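Side-chain contacts in filamentation induced by cAMP protein Fic (Desulfovibrio alaskensis, PDB 4RGL), which belongs to the mainly helical Fic/DOC family and also carries a C-terminal domain related to helix-turn-helix proteins: residues P16-L21 / F243-L248; E214-D219 / R249-E254. One frame throughout, in Å; residues are numbered along the deposited sequence.

Interaction 1: P16-L21 / F243-L248; sequences PAIVNL and FMLGAL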
# COMPACT_ATOMS: atom_id res chain seq x y z
N PRO A 16 6.45 26.43 -11.13
CA PRO A 16 5.76 26.88 -9.90
C PRO A 16 4.73 25.85 -9.38
O PRO A 16 4.44 25.83 -8.19
CB PRO A 16 5.06 28.18 -10.34
CG PRO A 16 5.15 28.19 -11.85
CD PRO A 16 6.37 27.44 -12.19
N ALA A 17 4.21 24.99 -10.27
CA ALA A 17 3.27 23.95 -9.86
C ALA A 17 3.96 22.88 -9.01
O ALA A 17 3.39 22.41 -8.02
CB ALA A 17 2.63 23.31 -11.09
N ILE A 18 5.24 22.52 -9.36
CA ILE A 18 6.02 21.51 -8.63
C ILE A 18 6.28 21.99 -7.19
O ILE A 18 6.01 21.25 -6.24
CB ILE A 18 7.35 21.17 -9.37
CG1 ILE A 18 7.09 20.23 -10.57
CG2 ILE A 18 8.38 20.54 -8.40
CD1 ILE A 18 8.39 19.95 -11.49
N VAL A 19 6.81 23.23 -7.02
CA VAL A 19 7.17 23.75 -5.69
C VAL A 19 5.92 23.81 -4.79
O VAL A 19 6.01 23.50 -3.60
CB VAL A 19 7.89 25.13 -5.76
CG1 VAL A 19 9.20 25.03 -6.55
CG2 VAL A 19 6.99 26.21 -6.34
N ASN A 20 4.74 24.12 -5.37
CA ASN A 20 3.48 24.15 -4.62
C ASN A 20 3.05 22.73 -4.21
O ASN A 20 2.53 22.54 -3.10
CB ASN A 20 2.37 24.83 -5.44
CG ASN A 20 2.40 26.34 -5.36
OD1 ASN A 20 1.71 26.95 -4.55
ND2 ASN A 20 3.23 26.96 -6.19
N LEU A 21 3.31 21.73 -5.07
CA LEU A 21 2.99 20.33 -4.76
C LEU A 21 3.95 19.79 -3.71
O LEU A 21 3.52 19.12 -2.77
CB LEU A 21 3.03 19.46 -6.02
CG LEU A 21 1.84 19.64 -6.98
CD1 LEU A 21 2.12 19.02 -8.31
CD2 LEU A 21 0.55 19.08 -6.37
N PHE A 243 2.00 15.38 -12.71
CA PHE A 243 0.95 14.37 -12.57
C PHE A 243 1.21 13.49 -11.37
O PHE A 243 0.30 13.28 -10.57
CB PHE A 243 0.85 13.51 -13.85
CG PHE A 243 -0.25 12.46 -13.78
CD1 PHE A 243 -1.54 12.75 -14.20
CD2 PHE A 243 0.01 11.19 -13.27
CE1 PHE A 243 -2.56 11.79 -14.11
CE2 PHE A 243 -1.01 10.24 -13.16
CZ PHE A 243 -2.29 10.54 -13.59
N MSE A 244 2.44 12.95 -11.26
CA MSE A 244 2.78 12.02 -10.19
C MSE A 244 2.75 12.71 -8.82
O MSE A 244 2.13 12.18 -7.89
CB MSE A 244 4.14 11.39 -10.43
CG MSE A 244 4.37 10.12 -9.61
SE MSE A 244 2.96 8.78 -9.91
CE MSE A 244 3.11 8.61 -11.82
N LEU A 245 3.38 13.91 -8.69
CA LEU A 245 3.33 14.67 -7.42
C LEU A 245 1.90 15.02 -7.07
O LEU A 245 1.54 15.04 -5.89
CB LEU A 245 4.19 15.95 -7.50
CG LEU A 245 5.71 15.75 -7.53
CD1 LEU A 245 6.43 17.08 -7.69
CD2 LEU A 245 6.21 15.03 -6.29
N GLY A 246 1.07 15.24 -8.10
CA GLY A 246 -0.35 15.48 -7.92
C GLY A 246 -1.05 14.26 -7.36
O GLY A 246 -1.73 14.35 -6.33
N ALA A 247 -0.81 13.08 -7.98
CA ALA A 247 -1.36 11.81 -7.51
C ALA A 247 -0.90 11.49 -6.09
O ALA A 247 -1.72 11.11 -5.24
CB ALA A 247 -0.96 10.68 -8.46
N LEU A 248 0.42 11.71 -5.80
CA LEU A 248 1.00 11.46 -4.47
C LEU A 248 0.36 12.35 -3.43
O LEU A 248 0.02 11.88 -2.35
CB LEU A 248 2.51 11.69 -4.50
CG LEU A 248 3.32 10.57 -5.14
CD1 LEU A 248 4.67 11.06 -5.60
CD2 LEU A 248 3.47 9.40 -4.19
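Leu-21 lays its forked end against the flank of helix 238-257, its CD1 3.8 Å from CB of Leu-245. This is helix-on-helix packing in the mainly helical body of a Fic protein, and it illustrates how two helices distant in sequence can be joined largely by branched aliphatic side chains. The first turn of helix 16-32 runs alongside residues 243-248 with axes 9.9 Å apart and N-to-C directions only 23° from parallel. The backbones come nearest at the CA atoms of Leu-21 and Leu-245, 6.3 Å apart.

Both leucines carry CG anti to their carbonyl carbon (chi1 -74° in Leu-21), and their chains meet at a slant instead of stacking in line. The two methyls of Leu-21 then divide the work: CD1 reaches the backbone N of Gly-246 at 3.9 Å as well as Leu-245, while CD2 lies 4.0 Å from CA of Gly-246. The leucine fork thus rests directly on main-chain atoms of Gly-246. Leu-245 answers with its own CD1, which lies 4.0 Å from CG2 of Ile-18, one turn earlier on the partner helix. The contact is therefore a staggered row of three side chains, in which Leu-245 touches both Ile-18 and Leu-21.

Leu-245 also touches Leu-169 and Cys-173 of helix 168-182, so it is enclosed by more than one helix, whereas Ile-18 additionally meets Val-241. On the exposed side of helix 16-32, Asn-20 turns its amide back along its own helix. There Asn-20 ND2 donates to the carbonyl O of Pro-16 at 2.6 Å, nearly straight (N-H...O 164°), with the acceptor close to the amide plane.

Interaction 2: E214-D219 / R249-E254; sequences ETVIRD and RDAVRE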
# COMPACT_ATOMS: atom_id res chain seq x y z
N GLU A 214 -0.92 3.96 -5.93
CA GLU A 214 -1.21 3.15 -7.11
C GLU A 214 -2.73 3.09 -7.39
O GLU A 214 -3.13 2.97 -8.55
CB GLU A 214 -0.65 1.73 -6.94
CG GLU A 214 0.88 1.68 -6.83
CD GLU A 214 1.45 2.10 -5.48
OE1 GLU A 214 0.68 2.16 -4.50
OE2 GLU A 214 2.69 2.27 -5.39
N THR A 215 -3.58 3.24 -6.33
CA THR A 215 -5.04 3.28 -6.50
C THR A 215 -5.46 4.53 -7.30
O THR A 215 -6.43 4.49 -8.05
CB THR A 215 -5.75 3.24 -5.14
OG1 THR A 215 -5.40 4.41 -4.39
CG2 THR A 215 -5.42 1.99 -4.35
N VAL A 216 -4.70 5.65 -7.14
CA VAL A 216 -4.96 6.89 -7.88
C VAL A 216 -4.51 6.72 -9.34
O VAL A 216 -5.26 7.08 -10.26
CB VAL A 216 -4.26 8.11 -7.21
CG1 VAL A 216 -4.52 9.39 -7.99
CG2 VAL A 216 -4.71 8.27 -5.76
N ILE A 217 -3.32 6.13 -9.55
CA ILE A 217 -2.76 5.89 -10.89
C ILE A 217 -3.66 4.93 -11.67
O ILE A 217 -3.82 5.08 -12.88
CB ILE A 217 -1.31 5.36 -10.78
CG1 ILE A 217 -0.44 6.30 -9.92
CG2 ILE A 217 -0.70 5.13 -12.17
CD1 ILE A 217 0.90 5.68 -9.46
N ARG A 218 -4.27 3.94 -10.97
CA ARG A 218 -5.18 2.96 -11.60
C ARG A 218 -6.49 3.65 -12.05
O ARG A 218 -7.01 3.33 -13.12
CB ARG A 218 -5.49 1.82 -10.62
CG ARG A 218 -6.44 0.75 -11.18
CD ARG A 218 -7.03 -0.08 -10.06
NE ARG A 218 -7.84 0.75 -9.16
CZ ARG A 218 -8.13 0.41 -7.91
NH1 ARG A 218 -7.64 -0.71 -7.38
NH2 ARG A 218 -8.87 1.21 -7.15
N ASP A 219 -7.01 4.57 -11.23
CA ASP A 219 -8.25 5.26 -11.55
C ASP A 219 -8.02 6.36 -12.61
O ASP A 219 -8.92 6.68 -13.38
CB ASP A 219 -8.88 5.85 -10.28
CG ASP A 219 -9.28 4.79 -9.25
OD1 ASP A 219 -9.34 3.58 -9.62
OD2 ASP A 219 -9.57 5.17 -8.09
N ARG A 249 0.14 13.65 -3.77
CA ARG A 249 -0.54 14.60 -2.89
C ARG A 249 -1.95 14.11 -2.57
O ARG A 249 -2.33 14.06 -1.41
CB ARG A 249 -0.59 15.99 -3.53
CG ARG A 249 -1.42 16.99 -2.74
CD ARG A 249 -1.94 18.09 -3.63
NE ARG A 249 -2.86 17.59 -4.65
CZ ARG A 249 -3.42 18.36 -5.58
NH1 ARG A 249 -3.16 19.66 -5.62
NH2 ARG A 249 -4.23 17.82 -6.48
N ASP A 250 -2.71 13.74 -3.62
CA ASP A 250 -4.07 13.25 -3.46
C ASP A 250 -4.09 11.96 -2.64
O ASP A 250 -5.03 11.73 -1.87
CB ASP A 250 -4.72 13.01 -4.84
CG ASP A 250 -4.71 14.24 -5.72
OD1 ASP A 250 -4.80 15.37 -5.18
OD2 ASP A 250 -4.60 14.08 -6.95
N ALA A 251 -3.04 11.13 -2.77
CA ALA A 251 -2.94 9.89 -2.03
C ALA A 251 -2.64 10.16 -0.56
O ALA A 251 -3.38 9.70 0.31
CB ALA A 251 -1.86 9.00 -2.63
N VAL A 252 -1.60 10.96 -0.27
CA VAL A 252 -1.24 11.26 1.11
C VAL A 252 -2.36 12.12 1.77
O VAL A 252 -2.51 12.10 2.98
CB VAL A 252 0.16 11.95 1.20
CG1 VAL A 252 0.11 13.38 0.66
CG2 VAL A 252 0.69 11.93 2.63
N ARG A 253 -3.21 12.76 0.94
CA ARG A 253 -4.33 13.55 1.43
C ARG A 253 -5.50 12.62 1.84
O ARG A 253 -6.04 12.79 2.93
CB ARG A 253 -4.77 14.56 0.38
CG ARG A 253 -5.75 15.62 0.89
CD ARG A 253 -5.67 16.90 0.08
NE ARG A 253 -5.83 16.65 -1.36
CZ ARG A 253 -5.68 17.58 -2.30
NH1 ARG A 253 -5.34 18.82 -1.96
NH2 ARG A 253 -5.85 17.28 -3.57
N GLU A 254 -5.83 11.60 1.00
CA GLU A 254 -6.91 10.66 1.35
C GLU A 254 -6.45 9.68 2.46
O GLU A 254 -7.28 9.01 3.06
CB GLU A 254 -7.41 9.86 0.10
CG GLU A 254 -6.45 8.81 -0.42
CD GLU A 254 -7.10 7.69 -1.23
OE1 GLU A 254 -8.14 7.15 -0.78
OE2 GLU A 254 -6.49 7.25 -2.24
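Asp-250 OD1 is gripped by two arginines of its own helix, one residue before it and three after. Arg-249 comes side-on, offering NE at 3.0 Å and NH2 at 2.8 Å to the one atom Asp-250 OD1. The NH2 bond uses the syn lone pair of OD1, whereas NE meets it from above the carboxylate plane. Arg-253 adds a weak, bent bond from its NH2 to the same OD1 and sets this nitrogen over one face of the Arg-249 guanidinium, the carboxylate probably offsetting the nearness of two positive charges. The other oxygen, OD2, bridges to Arg-220, which would be expected to keep Asp-250 ionised.

The packing across to helix 214-219 is more modest. Val-216 points at the partner helix and brings CG2 to 4.3 Å from CB of Ala-251. Glu-254, its CG set between backbone N and carbonyl carbon (chi1 72°) and its chain extended beyond, runs past Val-216 in the opposite direction, leaving OE2 4.1 Å from CG2 of that valine. Glu-254 OE2 also lies 3.7 Å from OG1 of Thr-215, too far for a bond; that hydroxyl is instead hydrogen-bonded to the carbonyl O of Pro-212, while Glu-254 has a long, weak ion pair with Arg-51 of helix 42-59.

With axes 9.5 Å apart and directions 126° from parallel, the short helix crosses the long one steeply. Val-216 on Ala-251 forms the apolar centre and Glu-254 lies beside it, in a helix-helix crossing of the mainly helical Fic domain.

Both contacts use helix 238-257, on successive turns, and their centres lie 12 Å apart. They also touch directly. The selenium of the selenomethionine Met-244 comes within 3.7 Å of Ile-217 CD1, and Ala-247 CB lies 3.8 Å from Val-216 CG1, so residues 243-248 of interaction 1 pack on the short helix of interaction 2. From the other partner, Leu-21 CD2 approaches Arg-249 NH1 at 3.8 Å. Helix 238-257 thus joins 16-21 to 214-219. Met-244 also packs on helices 168-182 and 189-202; the loop between them and the start of the second carry the Fic signature sequence.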